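PTS system, lactose-specific IIBC components (Streptococcus pneumoniae, PDB 3NBM) probably relays a phosphoryl group, as the lactose-specific IIB domain of the phosphotransferase system, to lactose during its uptake. Local coordinates at residues L7-C13 and Y54-A60; T18-L22 and Y89-K94; V63-Y67 and I81-R85; A25-A30 and P96-L100. All blocks are in the same frame, centred on the assembly; numbering follows the deposited sequence.

Contact 1 (L7-C13 and Y54-A60); sequences LKVLVLC and YDLIILA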
loop_
_atom_site.group_PDB
_atom_site.type_symbol
_atom_site.label_atom_id
_atom_site.label_comp_id
_atom_site.label_asym_id
_atom_site.label_seq_id
_atom_site.Cartn_x
_atom_site.Cartn_y
_atom_site.Cartn_z
ATOM N N LEU A 7 -0.935 11.493 4.455
ATOM C CA LEU A 7 -0.598 10.087 4.613
ATOM C C LEU A 7 0.045 9.549 3.331
ATOM O O LEU A 7 -0.502 9.724 2.241
ATOM C CB LEU A 7 -1.858 9.292 4.946
ATOM C CG LEU A 7 -1.616 7.842 5.353
ATOM C CD1 LEU A 7 -0.909 7.763 6.717
ATOM C CD2 LEU A 7 -2.943 7.075 5.402
ATOM N N LYS A 8 1.206 8.922 3.467
ATOM C CA LYS A 8 1.973 8.424 2.315
ATOM C C LYS A 8 1.916 6.890 2.319
ATOM O O LYS A 8 2.333 6.248 3.289
ATOM C CB LYS A 8 3.425 8.886 2.384
ATOM C CG LYS A 8 3.635 10.375 2.593
ATOM C CD LYS A 8 3.196 11.225 1.484
ATOM C CE LYS A 8 3.645 12.696 1.688
ATOM N NZ LYS A 8 3.220 13.644 0.590
ATOM N N VAL A 9 1.393 6.334 1.225
ATOM C CA VAL A 9 1.187 4.900 1.065
ATOM C C VAL A 9 2.028 4.393 -0.114
ATOM O O VAL A 9 2.043 5.003 -1.172
ATOM C CB VAL A 9 -0.293 4.577 0.809
ATOM C CG1 VAL A 9 -0.516 3.065 0.718
ATOM C CG2 VAL A 9 -1.167 5.218 1.895
ATOM N N LEU A 10 2.718 3.278 0.096
ATOM C CA LEU A 10 3.454 2.589 -0.965
ATOM C C LEU A 10 2.888 1.193 -1.144
ATOM O O LEU A 10 2.782 0.444 -0.175
ATOM C CB LEU A 10 4.942 2.523 -0.622
ATOM C CG LEU A 10 5.854 1.823 -1.645
ATOM C CD1 LEU A 10 5.883 2.565 -2.977
ATOM C CD2 LEU A 10 7.265 1.727 -1.064
ATOM N N VAL A 11 2.447 0.881 -2.361
ATOM C CA VAL A 11 1.974 -0.454 -2.713
ATOM C C VAL A 11 3.093 -1.163 -3.494
ATOM O O VAL A 11 3.582 -0.623 -4.474
ATOM C CB VAL A 11 0.672 -0.430 -3.548
ATOM C CG1 VAL A 11 0.127 -1.844 -3.757
ATOM C CG2 VAL A 11 -0.369 0.499 -2.937
ATOM N N LEU A 12 3.476 -2.358 -3.043
ATOM C CA LEU A 12 4.562 -3.105 -3.676
ATOM C C LEU A 12 4.039 -4.380 -4.304
ATOM O O LEU A 12 3.230 -5.092 -3.719
ATOM C CB LEU A 12 5.655 -3.459 -2.644
ATOM C CG LEU A 12 6.383 -2.252 -2.032
ATOM C CD1 LEU A 12 7.345 -2.729 -0.929
ATOM C CD2 LEU A 12 7.085 -1.413 -3.111
ATOM N N CYS A 13 4.533 -4.682 -5.503
ATOM C CA CYS A 13 4.272 -5.969 -6.141
ATOM C C CYS A 13 5.611 -6.593 -6.550
ATOM O O CYS A 13 6.681 -6.099 -6.167
ATOM C CB CYS A 13 3.284 -5.842 -7.321
ATOM S SG CYS A 13 3.857 -4.896 -8.716
ATOM N N TYR A 54 7.506 6.512 3.773
ATOM C CA TYR A 54 6.106 6.119 3.777
ATOM C C TYR A 54 5.607 5.812 5.183
ATOM O O TYR A 54 6.351 5.433 6.078
ATOM C CB TYR A 54 5.901 4.936 2.805
ATOM C CG TYR A 54 6.063 5.392 1.387
ATOM C CD1 TYR A 54 5.009 5.933 0.723
ATOM C CD2 TYR A 54 7.289 5.356 0.722
ATOM C CE1 TYR A 54 5.137 6.440 -0.553
ATOM C CE2 TYR A 54 7.417 5.867 -0.558
ATOM C CZ TYR A 54 6.325 6.398 -1.189
ATOM O OH TYR A 54 6.455 6.931 -2.471
ATOM N N ASP A 55 4.298 5.965 5.352
ATOM C CA ASP A 55 3.604 5.680 6.601
ATOM C C ASP A 55 2.986 4.282 6.625
ATOM O O ASP A 55 2.905 3.649 7.673
ATOM C CB ASP A 55 2.520 6.713 6.829
ATOM C CG ASP A 55 3.075 8.124 6.825
ATOM O OD1 ASP A 55 3.996 8.402 7.641
ATOM O OD2 ASP A 55 2.632 8.944 5.997
ATOM N N LEU A 56 2.520 3.815 5.464
ATOM C CA LEU A 56 1.842 2.535 5.287
ATOM C C LEU A 56 2.378 1.903 4.027
ATOM O O LEU A 56 2.422 2.558 2.997
ATOM C CB LEU A 56 0.315 2.739 5.157
ATOM C CG LEU A 56 -0.519 1.486 4.839
ATOM C CD1 LEU A 56 -0.466 0.444 5.954
ATOM C CD2 LEU A 56 -1.967 1.882 4.507
ATOM N N ILE A 57 2.782 0.632 4.116
ATOM C CA ILE A 57 3.201 -0.141 2.946
ATOM C C ILE A 57 2.255 -1.313 2.850
ATOM O O ILE A 57 2.017 -2.038 3.812
ATOM C CB ILE A 57 4.679 -0.586 3.020
ATOM C CG1 ILE A 57 5.564 0.672 3.225
ATOM C CG2 ILE A 57 5.057 -1.362 1.760
ATOM C CD1 ILE A 57 7.012 0.425 3.391
ATOM N N ILE A 58 1.711 -1.489 1.652
ATOM C CA ILE A 58 0.782 -2.574 1.339
ATOM C C ILE A 58 1.438 -3.530 0.331
ATOM O O ILE A 58 1.888 -3.117 -0.731
ATOM C CB ILE A 58 -0.532 -2.028 0.683
ATOM C CG1 ILE A 58 -1.228 -1.003 1.601
ATOM C CG2 ILE A 58 -1.478 -3.203 0.311
ATOM C CD1 ILE A 58 -2.330 -0.193 0.942
ATOM N N LEU A 59 1.520 -4.795 0.719
ATOM C CA LEU A 59 2.039 -5.846 -0.143
ATOM C C LEU A 59 0.894 -6.397 -0.992
ATOM O O LEU A 59 -0.129 -6.840 -0.457
ATOM C CB LEU A 59 2.684 -6.974 0.701
ATOM C CG LEU A 59 3.903 -6.558 1.507
ATOM C CD1 LEU A 59 4.300 -7.700 2.464
ATOM C CD2 LEU A 59 5.049 -6.218 0.587
ATOM N N ALA A 60 1.087 -6.397 -2.315
ATOM C CA ALA A 60 0.172 -7.065 -3.233
ATOM C C ALA A 60 0.269 -8.584 -3.020
ATOM O O ALA A 60 1.244 -9.083 -2.420
ATOM C CB ALA A 60 0.499 -6.716 -4.652
#

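Contact 2 (T18-L22 and Y89-K94); sequences TSAQL and YIHLTK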
loop_
_atom_site.group_PDB
_atom_site.type_symbol
_atom_site.label_atom_id
_atom_site.label_comp_id
_atom_site.label_asym_id
_atom_site.label_seq_id
_atom_site.Cartn_x
_atom_site.Cartn_y
_atom_site.Cartn_z
ATOM N N THR A 18 0.794 -4.773 -11.006
ATOM C CA THR A 18 -0.440 -4.850 -10.280
ATOM C C THR A 18 -0.507 -3.821 -9.132
ATOM O O THR A 18 -1.588 -3.357 -8.797
ATOM C CB THR A 18 -0.706 -6.284 -9.775
ATOM O OG1 THR A 18 -2.037 -6.382 -9.274
ATOM C CG2 THR A 18 0.251 -6.740 -8.712
ATOM N N SER A 19 0.633 -3.468 -8.526
ATOM C CA SER A 19 0.637 -2.478 -7.447
ATOM C C SER A 19 0.035 -1.133 -7.879
ATOM O O SER A 19 -0.621 -0.445 -7.098
ATOM C CB SER A 19 2.061 -2.279 -6.904
ATOM O OG SER A 19 2.980 -2.013 -7.926
ATOM N N ALA A 20 0.257 -0.749 -9.123
ATOM C CA ALA A 20 -0.273 0.495 -9.644
ATOM C C ALA A 20 -1.807 0.498 -9.651
ATOM O O ALA A 20 -2.413 1.561 -9.515
ATOM C CB ALA A 20 0.249 0.778 -11.052
ATOM N N GLN A 21 -2.431 -0.670 -9.829
ATOM C CA GLN A 21 -3.893 -0.773 -9.841
ATOM C C GLN A 21 -4.459 -0.320 -8.493
ATOM O O GLN A 21 -5.444 0.417 -8.434
ATOM C CB GLN A 21 -4.338 -2.215 -10.118
ATOM C CG GLN A 21 -3.863 -2.776 -11.443
ATOM C CD GLN A 21 -4.914 -2.648 -12.522
ATOM O OE1 GLN A 21 -5.855 -1.870 -12.372
ATOM N NE2 GLN A 21 -4.755 -3.385 -13.619
ATOM N N LEU A 22 -3.860 -0.781 -7.404
ATOM C CA LEU A 22 -4.308 -0.359 -6.085
ATOM C C LEU A 22 -3.924 1.091 -5.790
ATOM O O LEU A 22 -4.748 1.840 -5.264
ATOM C CB LEU A 22 -3.854 -1.312 -4.981
ATOM C CG LEU A 22 -4.376 -0.945 -3.592
ATOM C CD1 LEU A 22 -5.904 -0.931 -3.550
ATOM C CD2 LEU A 22 -3.822 -1.847 -2.488
ATOM N N TYR A 89 -7.593 -8.127 -2.627
ATOM C CA TYR A 89 -6.854 -7.104 -3.331
ATOM C C TYR A 89 -7.585 -6.665 -4.603
ATOM O O TYR A 89 -7.730 -5.472 -4.890
ATOM C CB TYR A 89 -5.453 -7.626 -3.647
ATOM C CG TYR A 89 -4.578 -6.639 -4.353
ATOM C CD1 TYR A 89 -3.785 -5.770 -3.626
ATOM C CD2 TYR A 89 -4.518 -6.559 -5.744
ATOM C CE1 TYR A 89 -2.967 -4.871 -4.238
ATOM C CE2 TYR A 89 -3.707 -5.640 -6.366
ATOM C CZ TYR A 89 -2.917 -4.812 -5.597
ATOM O OH TYR A 89 -2.066 -3.892 -6.185
ATOM N N ILE A 90 -8.032 -7.642 -5.398
ATOM C CA ILE A 90 -8.690 -7.318 -6.655
ATOM C C ILE A 90 -9.971 -6.521 -6.391
ATOM O O ILE A 90 -10.240 -5.546 -7.076
ATOM C CB ILE A 90 -8.914 -8.582 -7.520
ATOM C CG1 ILE A 90 -7.553 -9.128 -7.985
ATOM C CG2 ILE A 90 -9.861 -8.271 -8.683
ATOM C CD1 ILE A 90 -6.714 -8.207 -8.873
ATOM N N HIS A 91 -10.732 -6.887 -5.371
ATOM C CA HIS A 91 -11.903 -6.086 -5.019
ATOM C C HIS A 91 -11.554 -4.646 -4.701
ATOM O O HIS A 91 -12.227 -3.723 -5.128
ATOM C CB HIS A 91 -12.679 -6.689 -3.843
ATOM C CG HIS A 91 -13.509 -7.865 -4.225
ATOM N ND1 HIS A 91 -13.668 -8.970 -3.415
ATOM C CD2 HIS A 91 -14.210 -8.118 -5.351
ATOM C CE1 HIS A 91 -14.447 -9.845 -4.024
ATOM N NE2 HIS A 91 -14.785 -9.354 -5.200
ATOM N N LEU A 92 -10.484 -4.426 -3.954
ATOM C CA LEU A 92 -10.050 -3.052 -3.707
ATOM C C LEU A 92 -9.660 -2.282 -4.965
ATOM O O LEU A 92 -9.952 -1.089 -5.067
ATOM C CB LEU A 92 -8.855 -3.012 -2.734
ATOM C CG LEU A 92 -9.043 -3.570 -1.310
ATOM C CD1 LEU A 92 -7.718 -3.606 -0.597
ATOM C CD2 LEU A 92 -10.065 -2.801 -0.509
ATOM N N THR A 93 -9.026 -2.947 -5.925
ATOM C CA THR A 93 -8.607 -2.249 -7.138
ATOM C C THR A 93 -9.782 -1.730 -7.957
ATOM O O THR A 93 -9.621 -0.796 -8.744
ATOM C CB THR A 93 -7.734 -3.131 -8.060
ATOM O OG1 THR A 93 -8.482 -4.234 -8.615
ATOM C CG2 THR A 93 -6.497 -3.630 -7.332
ATOM N N LYS A 94 -10.952 -2.340 -7.764
ATOM C CA LYS A 94 -12.163 -1.989 -8.492
ATOM C C LYS A 94 -13.042 -0.985 -7.781
ATOM O O LYS A 94 -14.063 -0.602 -8.317
ATOM C CB LYS A 94 -12.947 -3.260 -8.818
ATOM C CG LYS A 94 -12.222 -4.138 -9.827
ATOM C CD LYS A 94 -12.002 -3.423 -11.173
ATOM C CE LYS A 94 -10.646 -2.715 -11.317
ATOM N NZ LYS A 94 -10.187 -2.693 -12.738
HETATM O O HOH W 1 -7.510 0.512 -10.267
#

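Contact 3 (V63-Y67 and I81-R85); sequences VRSYY and IVATR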
loop_
_atom_site.group_PDB
_atom_site.type_symbol
_atom_site.label_atom_id
_atom_site.label_comp_id
_atom_site.label_asym_id
_atom_site.label_seq_id
_atom_site.Cartn_x
_atom_site.Cartn_y
_atom_site.Cartn_z
ATOM N N VAL A 63 3.588 -10.737 -3.443
ATOM C CA VAL A 63 4.721 -10.515 -2.532
ATOM C C VAL A 63 4.355 -10.751 -1.067
ATOM O O VAL A 63 5.088 -10.359 -0.167
ATOM C CB VAL A 63 5.383 -9.142 -2.766
ATOM C CG1 VAL A 63 6.078 -9.156 -4.096
ATOM C CG2 VAL A 63 4.390 -8.002 -2.703
ATOM N N ARG A 64 3.280 -11.499 -0.831
ATOM C CA ARG A 64 2.879 -11.866 0.535
ATOM C C ARG A 64 3.962 -12.620 1.295
ATOM O O ARG A 64 4.070 -12.472 2.513
ATOM C CB ARG A 64 1.604 -12.704 0.494
ATOM C CG ARG A 64 1.000 -12.975 1.860
ATOM C CD ARG A 64 -0.462 -13.420 1.783
ATOM N NE ARG A 64 -0.612 -14.639 0.967
ATOM C CZ ARG A 64 -1.018 -14.703 -0.292
ATOM N NH1 ARG A 64 -1.444 -13.637 -0.957
ATOM N NH2 ARG A 64 -1.022 -15.886 -0.891
ATOM N N SER A 65 4.790 -13.390 0.601
ATOM C CA SER A 65 5.846 -14.161 1.251
ATOM C C SER A 65 6.907 -13.305 1.939
ATOM O O SER A 65 7.695 -13.831 2.743
ATOM C CB SER A 65 6.511 -15.065 0.245
ATOM O OG SER A 65 7.278 -14.340 -0.688
ATOM N N TYR A 66 6.951 -12.009 1.627
ATOM C CA TYR A 66 7.908 -11.102 2.270
ATOM C C TYR A 66 7.341 -10.379 3.501
ATOM O O TYR A 66 8.024 -9.536 4.079
ATOM C CB TYR A 66 8.406 -10.083 1.232
ATOM C CG TYR A 66 9.068 -10.714 0.030
ATOM C CD1 TYR A 66 10.363 -11.241 0.084
ATOM C CD2 TYR A 66 8.404 -10.788 -1.189
ATOM C CE1 TYR A 66 10.953 -11.839 -1.046
ATOM C CE2 TYR A 66 9.001 -11.362 -2.299
ATOM C CZ TYR A 66 10.267 -11.887 -2.228
ATOM O OH TYR A 66 10.870 -12.461 -3.322
ATOM N N TYR A 67 6.120 -10.680 3.925
ATOM C CA TYR A 67 5.506 -9.959 5.021
ATOM C C TYR A 67 6.350 -9.941 6.301
ATOM O O TYR A 67 6.574 -8.881 6.871
ATOM C CB TYR A 67 4.115 -10.523 5.318
ATOM C CG TYR A 67 3.429 -9.856 6.484
ATOM C CD1 TYR A 67 2.891 -8.580 6.368
ATOM C CD2 TYR A 67 3.380 -10.470 7.715
ATOM C CE1 TYR A 67 2.242 -7.990 7.430
ATOM C CE2 TYR A 67 2.802 -9.852 8.790
ATOM C CZ TYR A 67 2.204 -8.634 8.638
ATOM O OH TYR A 67 1.616 -8.026 9.723
ATOM N N ILE A 81 2.582 -1.987 8.101
ATOM C CA ILE A 81 2.721 -2.942 6.984
ATOM C C ILE A 81 1.482 -3.806 6.946
ATOM O O ILE A 81 1.070 -4.340 7.973
ATOM C CB ILE A 81 3.961 -3.887 7.155
ATOM C CG1 ILE A 81 5.249 -3.111 7.420
ATOM C CG2 ILE A 81 4.094 -4.824 5.991
ATOM C CD1 ILE A 81 5.670 -2.164 6.352
ATOM N N VAL A 82 0.927 -4.003 5.752
ATOM C CA VAL A 82 -0.229 -4.879 5.575
ATOM C C VAL A 82 -0.008 -5.755 4.347
ATOM O O VAL A 82 0.509 -5.303 3.343
ATOM C CB VAL A 82 -1.575 -4.119 5.477
ATOM C CG1 VAL A 82 -1.722 -3.091 6.585
ATOM C CG2 VAL A 82 -1.719 -3.487 4.174
ATOM N N ALA A 83 -0.367 -7.023 4.473
ATOM C CA ALA A 83 -0.332 -7.966 3.352
ATOM C C ALA A 83 -1.735 -8.265 2.883
ATOM O O ALA A 83 -2.663 -8.252 3.685
ATOM C CB ALA A 83 0.356 -9.286 3.726
ATOM N N THR A 84 -1.875 -8.546 1.595
ATOM C CA THR A 84 -3.169 -8.826 0.997
ATOM C C THR A 84 -3.180 -10.213 0.346
ATOM O O THR A 84 -2.139 -10.819 0.042
ATOM C CB THR A 84 -3.542 -7.763 -0.065
ATOM O OG1 THR A 84 -2.607 -7.791 -1.144
ATOM C CG2 THR A 84 -3.599 -6.354 0.579
ATOM N N ARG A 85 -4.399 -10.683 0.124
ATOM C CA ARG A 85 -4.653 -11.906 -0.619
ATOM C C ARG A 85 -5.459 -11.571 -1.876
ATOM O O ARG A 85 -6.024 -10.493 -1.984
ATOM C CB ARG A 85 -5.306 -12.932 0.323
ATOM C CG ARG A 85 -4.349 -13.456 1.380
ATOM C CD ARG A 85 -5.054 -14.148 2.542
ATOM N NE ARG A 85 -4.092 -14.813 3.402
ATOM C CZ ARG A 85 -3.288 -14.217 4.272
ATOM N NH1 ARG A 85 -3.328 -12.905 4.430
ATOM N NH2 ARG A 85 -2.406 -14.937 4.953
HETATM O O HOH W 2 0.628 -5.302 10.709
#

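Contact 4 (A25-A30 and P96-L100); sequences AINEGA and PSKAL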
loop_
_atom_site.group_PDB
_atom_site.type_symbol
_atom_site.label_atom_id
_atom_site.label_comp_id
_atom_site.label_asym_id
_atom_site.label_seq_id
_atom_site.Cartn_x
_atom_site.Cartn_y
_atom_site.Cartn_z
ATOM N N ALA A 25 -6.464 3.277 -7.441
ATOM C CA ALA A 25 -7.758 3.236 -6.760
ATOM C C ALA A 25 -7.722 4.081 -5.485
ATOM O O ALA A 25 -8.664 4.827 -5.204
ATOM C CB ALA A 25 -8.181 1.777 -6.480
ATOM N N ILE A 26 -6.647 3.956 -4.710
ATOM C CA ILE A 26 -6.512 4.726 -3.482
ATOM C C ILE A 26 -6.521 6.213 -3.808
ATOM O O ILE A 26 -7.223 7.007 -3.163
ATOM C CB ILE A 26 -5.213 4.368 -2.738
ATOM C CG1 ILE A 26 -5.272 2.938 -2.193
ATOM C CG2 ILE A 26 -4.933 5.418 -1.631
ATOM C CD1 ILE A 26 -3.921 2.381 -1.756
ATOM N N ASN A 27 -5.729 6.599 -4.803
ATOM C CA ASN A 27 -5.642 8.001 -5.184
ATOM C C ASN A 27 -6.962 8.550 -5.701
ATOM O O ASN A 27 -7.317 9.687 -5.401
ATOM C CB ASN A 27 -4.535 8.241 -6.213
ATOM C CG ASN A 27 -3.160 8.120 -5.617
ATOM O OD1 ASN A 27 -2.977 8.402 -4.434
ATOM N ND2 ASN A 27 -2.170 7.760 -6.440
ATOM N N GLU A 28 -7.692 7.764 -6.485
ATOM C CA GLU A 28 -8.982 8.223 -6.973
ATOM C C GLU A 28 -9.933 8.377 -5.778
ATOM O O GLU A 28 -10.704 9.351 -5.702
ATOM C CB GLU A 28 -9.536 7.243 -8.013
ATOM C CG GLU A 28 -10.929 7.635 -8.581
ATOM C CD GLU A 28 -11.457 6.728 -9.731
ATOM O OE1 GLU A 28 -10.723 5.829 -10.232
ATOM O OE2 GLU A 28 -12.627 6.964 -10.147
ATOM N N GLY A 29 -9.931 7.421 -4.860
ATOM C CA GLY A 29 -10.807 7.531 -3.704
ATOM C C GLY A 29 -10.432 8.735 -2.855
ATOM O O GLY A 29 -11.287 9.496 -2.402
ATOM N N ALA A 30 -9.139 8.935 -2.628
ATOM C CA ALA A 30 -8.679 10.085 -1.836
ATOM C C ALA A 30 -9.101 11.411 -2.481
ATOM O O ALA A 30 -9.577 12.341 -1.826
ATOM C CB ALA A 30 -7.158 10.039 -1.664
ATOM N N PRO A 96 -12.608 2.626 -5.677
ATOM C CA PRO A 96 -11.889 3.691 -4.988
ATOM C C PRO A 96 -12.339 3.920 -3.547
ATOM O O PRO A 96 -11.511 4.175 -2.656
ATOM C CB PRO A 96 -12.115 4.911 -5.879
ATOM C CG PRO A 96 -12.278 4.288 -7.280
ATOM C CD PRO A 96 -13.044 3.031 -7.035
ATOM N N SER A 97 -13.641 3.859 -3.295
ATOM C CA SER A 97 -14.130 4.083 -1.933
ATOM C C SER A 97 -13.625 2.987 -0.984
ATOM O O SER A 97 -13.197 3.286 0.134
ATOM C CB SER A 97 -15.673 4.161 -1.906
ATOM O OG SER A 97 -16.172 5.229 -2.689
ATOM N N LYS A 98 -13.690 1.721 -1.402
ATOM C CA LYS A 98 -13.190 0.649 -0.554
ATOM C C LYS A 98 -11.678 0.716 -0.397
ATOM O O LYS A 98 -11.162 0.422 0.692
ATOM C CB LYS A 98 -13.600 -0.735 -1.092
ATOM C CG LYS A 98 -15.108 -0.973 -0.996
ATOM C CD LYS A 98 -15.537 -2.289 -1.660
ATOM C CE LYS A 98 -17.041 -2.280 -1.999
ATOM N NZ LYS A 98 -17.424 -1.320 -3.120
ATOM N N ALA A 99 -10.962 1.088 -1.456
ATOM C CA ALA A 99 -9.489 1.197 -1.388
ATOM C C ALA A 99 -9.090 2.266 -0.362
ATOM O O ALA A 99 -8.202 2.034 0.450
ATOM C CB ALA A 99 -8.915 1.477 -2.777
ATOM N N LEU A 100 -9.755 3.419 -0.391
ATOM C CA LEU A 100 -9.454 4.484 0.559
ATOM C C LEU A 100 -9.782 4.040 1.988
ATOM O O LEU A 100 -9.023 4.263 2.927
ATOM C CB LEU A 100 -10.256 5.741 0.209
ATOM C CG LEU A 100 -10.021 6.901 1.171
ATOM C CD1 LEU A 100 -8.559 7.417 1.068
ATOM C CD2 LEU A 100 -11.002 8.018 0.907
#

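Contact 1 (L7-C13 and Y54-A60)
Strands 7-13 and 56-59 run side by side in the same direction, their axes 4.7 Å apart at closest approach and inclined by 21°. In the regular part of the pairing the hydrogen bonds zigzag as parallel strands require: Leu10 N to Leu56 O (3.0 Å), Ile58 N to Leu10 O (2.9 Å), Leu12 N to Ile58 O (2.9 Å) and Ala60 N to Leu12 O (2.9 Å). At the entry, Lys8 O accepts from both Asp55 N (2.9 Å) and Leu56 N (3.3 Å), while the carboxylate of Asp55 reaches back so that its OD2 receives Lys8 N at 2.9 Å. Val9, Val11, Leu56 and Ile58 share one face of the sheet, with Val9 CG1 3.7 Å from Ile58 CD1, and this face is covered by helices 18-33 and 96-105. Leu10, Leu12, Ile57 and Leu59 occupy the opposite face. There Tyr54 lays its ring over Leu10, whose CB sits 3.7 Å from the ring centroid in a CH-pi contact, and the phenol OH bonds to Asn40. At the C-terminal ends Cys13 CB and Ala60 CB come within 4.0 Å. In these two central strands, backbone bonds set the parallel register, the middle is apolar and buried, and polar side chains gather at the N-terminal end. The pairing places Cys13, probably the phosphoryl-carrying cysteine as in related IIB proteins, where the P-loop begins.

Contact 2 (T18-L22 and Y89-K94)
Tyr89 and Leu22 give up the most surface here, about 81 Å² each, and Thr93 follows. Tyr89 sends its phenol across the gap from helix 86-93 and donates a hydrogen bond from OH to Thr18 O, 2.7 Å away. That carbonyl also receives Gln21 N at 3.0 Å, so the tyrosine adds a second donor to it. Leu22 packs against the phenol, its CD2 3.6 Å from Tyr89 CE1; its CD1 is 3.7 Å from Leu92 CB, and its CB is 4.2 Å from Thr93 CG2. Thr93 turns its polar end inward on its own helix, OG1 bonding to Ile90 O at 2.7 Å, which leaves the methyl CG2 to meet Gln21 CB at 3.8 Å. Beside it a water donates to Gln21 O (2.8 Å) and to Thr93 O (2.9 Å). The axes are 9.4 Å apart and inclined by 54°, and the tyrosine and the water bridge the space between them. The contact joins the helix that follows strand 7-13 to helix 86-93 of the alpha/beta fold, beside the probable Cys13 phosphorylation loop. Around this pair, Tyr89 also touches Val11 of strand 7-13, Ala60 and Pro61, Leu22 rests on Ala99, and Leu92 reaches Phe102 of helix 96-105.

Contact 3 (V63-Y67 and I81-R85)
Ile81 opens the run with CG2 3.9 Å from Tyr67 CE1, and its carbonyl is tied to the same tyrosine by a water that lies 2.9 Å from Ile81 O and 3.1 Å from Tyr67 OH. Val82 points away and touches Leu56, Ile58 and Phe102. Ala83 turns back to the loop: its CB packs 3.7 Å from Tyr67 CD1 and 4.2 Å from Arg64 CG. At Thr84 the backbone takes over, O accepting a hydrogen bond from Arg64 NH1 (3.1 Å, 160°) at the edge of the guanidinium, while the hydroxyl OG1 binds Leu59 O next door. Arg85, the N-cap of helix 86-93, lays its CG over the face of that guanidinium, and the two like charges come close, Arg64 NE to Arg85 NE 4.3 Å. Arg64 in the loop after strand 56-59 and Tyr67 at the start of helix 67-74 thus both lean on edge strand 80-83, as expected in a beta-alpha-beta crossover between neighbouring parallel strands of an open alpha/beta fold.

Contact 4 (A25-A30 and P96-L100)
Two helices on the same side of the parallel sheet of this alpha/beta sandwich, 18-33 and 96-105, cross almost at a right angle (-97°), with axes only 7.2 Å apart. Small residues make such closeness possible. Gly29 leaves a hollow on helix 18-33 that Pro96 O and Leu100 CB occupy: a beta carbon on Gly29 would fall 2.2 Å from Pro96 O, a clash, and 3.2 Å from Leu100 CB. The Pro96 ring packs alongside, its CB 3.5 Å from Gly29 N and its CG 3.6 Å from Glu28 CD. Ala99 is a second, smaller bump, sitting against Ala25 (CB to CB 3.8 Å) and Ile26 (Ala99 CB to Ile26 CG1 4.0 Å). The end of Leu100 reaches on past the glycine, CD1 3.9 Å from Ala30 CA and CD2 3.6 Å from Gly29 O. No conventional hydrogen bond joins the segments, but the backbones nearly touch: Pro96 CA meets Ala25 O at 3.4 Å, and Gly29 CA points its hydrogen at Pro96 O, 3.6 Å away with 151° at the hydrogen.

Overall arrangement
Contact 1 is the hub, its centre about 3 Å from that of the chain. Contact 3 extends the sheet from it, with Leu59 N 2.9 Å from Val82 O. Contacts 2 and 4 share helix 18-33 and meet where Leu92 O lies 3.6 Å from Ala99 CB; Ile26 CD1 of contact 4 reaches Ile58 CD1 at 4.1 Å. Contacts 3 and 4 sit on opposite sides of the chain's centre, about 20 Å between centres. The probable phosphorylation site lies where contacts 1 and 2 join: Cys13 SG is 3.1 Å from Ser19 OG. A glycerol, probably from crystallisation, lies elsewhere, about 5 Å from the Ala30 side chain.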